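Structural protein (unclassified Rudivirus, PDB 6WQ0) self-assembles into the helical, filamentous nucleocapsid of a rod-shaped archaeal virus, wrapping around the viral DNA and holding it in the A-form. Local coordinates at the interface of chains A and B and the interface of chains A and C. Sequence-based numbering; all coordinates share one arbitrary frame. Chains: chain A/B/C, Structural protein.

Contact 1: the interface of chains A and B. Residues chain A 31, 34-35, 38; chain B 21, 24-25.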
ATOM      1  N   SER A  31      10.472 -50.267  16.860  1.00 15.25           N
ATOM      2  CA  SER A  31      10.112 -50.279  15.449  1.00 15.25           C
ATOM      3  C   SER A  31      11.304 -50.644  14.576  1.00 15.25           C
ATOM      4  O   SER A  31      11.205 -51.519  13.712  1.00 15.25           O
ATOM      5  CB  SER A  31       9.548 -48.917  15.059  1.00 15.25           C
ATOM      6  OG  SER A  31       9.591 -48.725  13.661  1.00 15.25           O
ATOM      7  N   LEU A  34      12.497 -54.445  15.194  1.00 14.45           N
ATOM      8  CA  LEU A  34      11.596 -55.463  14.669  1.00 14.45           C
ATOM      9  C   LEU A  34      11.496 -55.396  13.151  1.00 14.45           C
ATOM     10  O   LEU A  34      11.465 -56.434  12.482  1.00 14.45           O
ATOM     11  CB  LEU A  34      10.222 -55.322  15.320  1.00 14.45           C
ATOM     12  CG  LEU A  34      10.203 -55.539  16.834  1.00 14.45           C
ATOM     13  CD1 LEU A  34       8.820 -55.326  17.398  1.00 14.45           C
ATOM     14  CD2 LEU A  34      10.724 -56.916  17.187  1.00 14.45           C
ATOM     15  N   THR A  35      11.459 -54.189  12.584  1.00 15.12           N
ATOM     16  CA  THR A  35      11.427 -54.060  11.134  1.00 15.12           C
ATOM     17  C   THR A  35      12.695 -54.619  10.500  1.00 15.12           C
ATOM     18  O   THR A  35      12.641 -55.230   9.428  1.00 15.12           O
ATOM     19  CB  THR A  35      11.224 -52.593  10.756  1.00 15.12           C
ATOM     20  OG1 THR A  35       9.891 -52.197  11.094  1.00 15.12           O
ATOM     21  CG2 THR A  35      11.436 -52.379   9.277  1.00 15.12           C
ATOM     22  N   ALA A  38      12.605 -58.580  10.800  1.00 14.60           N
ATOM     23  CA  ALA A  38      11.437 -59.275  10.257  1.00 14.60           C
ATOM     24  C   ALA A  38      11.761 -60.338   9.210  1.00 14.60           C
ATOM     25  O   ALA A  38      11.258 -61.468   9.344  1.00 14.60           O
ATOM     26  CB  ALA A  38      10.445 -58.245   9.715  1.00 14.60           C
TER
ATOM     27  N   PHE B  21       3.045 -60.524  13.747  1.00 13.99           N
ATOM     28  CA  PHE B  21       4.396 -59.972  13.819  1.00 13.99           C
ATOM     29  C   PHE B  21       4.512 -58.685  13.011  1.00 13.99           C
ATOM     30  O   PHE B  21       5.169 -57.731  13.436  1.00 13.99           O
ATOM     31  CB  PHE B  21       5.408 -61.012  13.336  1.00 13.99           C
ATOM     32  CG  PHE B  21       6.830 -60.698  13.703  1.00 13.99           C
ATOM     33  CD1 PHE B  21       7.378 -61.183  14.873  1.00 13.99           C
ATOM     34  CD2 PHE B  21       7.625 -59.925  12.874  1.00 13.99           C
ATOM     35  CE1 PHE B  21       8.682 -60.894  15.212  1.00 13.99           C
ATOM     36  CE2 PHE B  21       8.926 -59.635  13.212  1.00 13.99           C
ATOM     37  CZ  PHE B  21       9.454 -60.122  14.380  1.00 13.99           C
ATOM     38  N   PHE B  24       2.802 -55.996  15.111  1.00 14.21           N
ATOM     39  CA  PHE B  24       3.588 -55.544  16.252  1.00 14.21           C
ATOM     40  C   PHE B  24       4.792 -54.699  15.848  1.00 14.21           C
ATOM     41  O   PHE B  24       5.334 -53.981  16.689  1.00 14.21           O
ATOM     42  CB  PHE B  24       4.043 -56.748  17.078  1.00 14.21           C
ATOM     43  CG  PHE B  24       4.545 -56.394  18.446  1.00 14.21           C
ATOM     44  CD1 PHE B  24       3.708 -55.811  19.377  1.00 14.21           C
ATOM     45  CD2 PHE B  24       5.853 -56.651  18.805  1.00 14.21           C
ATOM     46  CE1 PHE B  24       4.171 -55.485  20.628  1.00 14.21           C
ATOM     47  CE2 PHE B  24       6.318 -56.320  20.051  1.00 14.21           C
ATOM     48  CZ  PHE B  24       5.477 -55.742  20.964  1.00 14.21           C
ATOM     49  N   SER B  25       5.224 -54.765  14.588  1.00 15.43           N
ATOM     50  CA  SER B  25       6.358 -53.975  14.124  1.00 15.43           C
ATOM     51  C   SER B  25       6.016 -52.507  13.920  1.00 15.43           C
ATOM     52  O   SER B  25       6.927 -51.708  13.691  1.00 15.43           O
ATOM     53  CB  SER B  25       6.895 -54.556  12.821  1.00 15.43           C
ATOM     54  OG  SER B  25       7.616 -55.748  13.059  1.00 15.43           O
TER
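A:Leu34 of helix 27-48 lies against B:Phe24 and B:Ser25, where helix 10-24 of chain B ends. This is helix-to-helix packing between two copies of a Sulfolobus virus coat protein. The A:Leu34 side chain crosses the B:Phe24 side chain obliquely. Its CD1 methyl comes 3.5 Å from ring atom CD2 of B:Phe24, with CE2 next to it. The methyl sits beside the ring, raised from its plane, and not over its centre. CG of A:Leu34 is anti to the carbonyl carbon (chi1 -63°), and CD1 extends from it towards the ring.

Nearer the backbone, A:Leu34 meets B:Ser25. The hydroxyl OG of B:Ser25 touches CB of A:Leu34 at 3.5 Å. That hydroxyl is turned back to its own chain: OG bonds to the carbonyl O of B:Phe21 at 3.2 Å, tilted 27° from the carbonyl plane. The bond probably holds the hydroxyl in place while it packs on carbon.

B:Phe21 reaches chain A one turn further along helix 27-48. Its CG is anti to the backbone N (chi1 -165°), which carries the ring out to A:Ala38, edge first. Ring atom CE2 lies 3.9 Å from CA of A:Ala38, with the CB methyl slightly farther. The small side chain of A:Ala38 probably lets the ring edge come close to the helix backbone. A:Thr35 makes a looser contact, its OG1 4.0 Å from the carbonyl O of B:Ser25.

Contact 2: the interface of chains A and C. Residues chain A 12, 15-16, 19-20; chain C 36-37, 40.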
ATOM      1  N   GLN A  12      21.432 -56.204  40.263  1.00 16.60           N
ATOM      2  CA  GLN A  12      22.060 -55.927  38.978  1.00 16.60           C
ATOM      3  C   GLN A  12      21.242 -56.495  37.828  1.00 16.60           C
ATOM      4  O   GLN A  12      21.068 -55.833  36.796  1.00 16.60           O
ATOM      5  CB  GLN A  12      23.474 -56.501  38.957  1.00 16.60           C
ATOM      6  CG  GLN A  12      24.325 -56.078  40.121  1.00 16.60           C
ATOM      7  CD  GLN A  12      25.636 -56.825  40.184  1.00 16.60           C
ATOM      8  OE1 GLN A  12      25.750 -57.842  40.857  1.00 16.60           O
ATOM      9  NE2 GLN A  12      26.637 -56.318  39.487  1.00 16.60           N
ATOM     10  N   GLY A  15      18.212 -54.248  37.480  1.00 14.83           N
ATOM     11  CA  GLY A  15      18.585 -52.967  36.905  1.00 14.83           C
ATOM     12  C   GLY A  15      18.812 -53.045  35.411  1.00 14.83           C
ATOM     13  O   GLY A  15      18.278 -52.237  34.649  1.00 14.83           O
ATOM     14  N   LYS A  16      19.588 -54.033  34.968  1.00 14.39           N
ATOM     15  CA  LYS A  16      19.866 -54.128  33.540  1.00 14.39           C
ATOM     16  C   LYS A  16      18.624 -54.530  32.755  1.00 14.39           C
ATOM     17  O   LYS A  16      18.366 -53.984  31.675  1.00 14.39           O
ATOM     18  CB  LYS A  16      21.013 -55.100  33.280  1.00 14.39           C
ATOM     19  CG  LYS A  16      21.595 -54.939  31.898  1.00 14.39           C
ATOM     20  CD  LYS A  16      22.948 -55.570  31.767  1.00 14.39           C
ATOM     21  CE  LYS A  16      23.500 -55.365  30.385  1.00 14.39           C
ATOM     22  NZ  LYS A  16      24.638 -56.269  30.146  1.00 14.39           N
ATOM     23  N   ALA A  19      16.333 -51.490  32.542  1.00 14.27           N
ATOM     24  CA  ALA A  19      16.868 -50.501  31.614  1.00 14.27           C
ATOM     25  C   ALA A  19      16.617 -50.911  30.172  1.00 14.27           C
ATOM     26  O   ALA A  19      16.179 -50.100  29.349  1.00 14.27           O
ATOM     27  CB  ALA A  19      18.360 -50.305  31.862  1.00 14.27           C
ATOM     28  N   LYS A  20      16.872 -52.179  29.849  1.00 13.76           N
ATOM     29  CA  LYS A  20      16.679 -52.636  28.478  1.00 13.76           C
ATOM     30  C   LYS A  20      15.203 -52.670  28.101  1.00 13.76           C
ATOM     31  O   LYS A  20      14.846 -52.388  26.952  1.00 13.76           O
ATOM     32  CB  LYS A  20      17.319 -54.008  28.294  1.00 13.76           C
ATOM     33  CG  LYS A  20      18.821 -54.004  28.448  1.00 13.76           C
ATOM     34  CD  LYS A  20      19.491 -53.121  27.412  1.00 13.76           C
ATOM     35  CE  LYS A  20      19.720 -53.850  26.111  1.00 13.76           C
ATOM     36  NZ  LYS A  20      20.799 -54.844  26.229  1.00 13.76           N
TER
ATOM     37  N   ASN C  36      20.279 -45.449  28.750  1.00 15.33           N
ATOM     38  CA  ASN C  36      19.532 -46.185  29.763  1.00 15.33           C
ATOM     39  C   ASN C  36      20.430 -47.115  30.567  1.00 15.33           C
ATOM     40  O   ASN C  36      20.205 -47.308  31.766  1.00 15.33           O
ATOM     41  CB  ASN C  36      18.399 -46.970  29.111  1.00 15.33           C
ATOM     42  CG  ASN C  36      17.085 -46.227  29.135  1.00 15.33           C
ATOM     43  OD1 ASN C  36      16.336 -46.311  30.100  1.00 15.33           O
ATOM     44  ND2 ASN C  36      16.795 -45.500  28.070  1.00 15.33           N
ATOM     45  N   VAL C  37      21.448 -47.713  29.938  1.00 14.98           N
ATOM     46  CA  VAL C  37      22.282 -48.675  30.659  1.00 14.98           C
ATOM     47  C   VAL C  37      23.496 -48.045  31.327  1.00 14.98           C
ATOM     48  O   VAL C  37      24.231 -48.757  32.022  1.00 14.98           O
ATOM     49  CB  VAL C  37      22.773 -49.835  29.766  1.00 14.98           C
ATOM     50  CG1 VAL C  37      21.602 -50.576  29.161  1.00 14.98           C
ATOM     51  CG2 VAL C  37      23.728 -49.342  28.698  1.00 14.98           C
ATOM     52  N   ILE C  40      23.905 -48.713  35.372  1.00 15.46           N
ATOM     53  CA  ILE C  40      24.144 -50.108  35.731  1.00 15.46           C
ATOM     54  C   ILE C  40      25.539 -50.535  35.303  1.00 15.46           C
ATOM     55  O   ILE C  40      26.230 -51.266  36.022  1.00 15.46           O
ATOM     56  CB  ILE C  40      23.058 -51.010  35.115  1.00 15.46           C
ATOM     57  CG1 ILE C  40      21.667 -50.491  35.477  1.00 15.46           C
ATOM     58  CG2 ILE C  40      23.227 -52.441  35.584  1.00 15.46           C
ATOM     59  CD1 ILE C  40      21.025 -49.653  34.406  1.00 15.46           C
TER
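C:Ile40 of helix 27-48 packs on helix 10-24 of chain A, over A:Gly15, A:Lys16 and A:Ala19. The contact joins two helices of neighbouring coat protein copies.

The apolar contacts centre on C:Ile40, which buries more surface than any other residue of this patch. Its two branches part over the chain A helix. CG1 is anti to the carbonyl carbon (chi1 -53°) and carries CD1 towards A:Ala19, whose CB methyl is 3.7 Å from CD1. CG2 takes the other direction and lies 4.0 Å from the backbone N of A:Lys16, with CB of that lysine slightly farther off. A second apolar pair involves A:Lys20 and C:Val37. The aliphatic part of the lysine is used: its CD lies 3.7 Å from the CG1 methyl of C:Val37. Bends at chi2, chi3 and chi4 fold the A:Lys20 chain round and bring CD alongside C:Val37.

Carbon also packs against backbone polar groups. A:Gly15 has no side chain, and C:Ile40 can therefore approach its main chain: CD1 is 3.8 Å from the carbonyl O and CG1 is equally near the carbonyl carbon. In the reverse sense, the A:Ala19 methyl rests 3.5 Å from the carbonyl O of C:Asn36. The C:Asn36 side chain lies by the carbonyl O of A:Ala19, with CB at 3.8 Å. Its OD1 is also nearby, but at a distance that marks packing and not bonding.

Polar atoms of the two chains stay too far apart here to bond. The fit seems to rest on shape, with A:Gly15 and A:Ala19 leaving a low surface for the branched C:Ile40. The patch probably helps to hold adjacent subunits together in the helical capsid.

The centres of contact 1 and contact 2 are about 23 Å apart. Both use helices 10-24 and 27-48. In the copies described, chain A supplies helix 27-48 in contact 1 and helix 10-24 in contact 2. Each interface is two-fold symmetric, and chain A also supplies the other helix in the twin of each contact. The same two helices thus give one subunit surfaces for two different neighbours. Repeated through the 46 copies of the deposited assembly, such contacts would link subunits along the filament around the DNA.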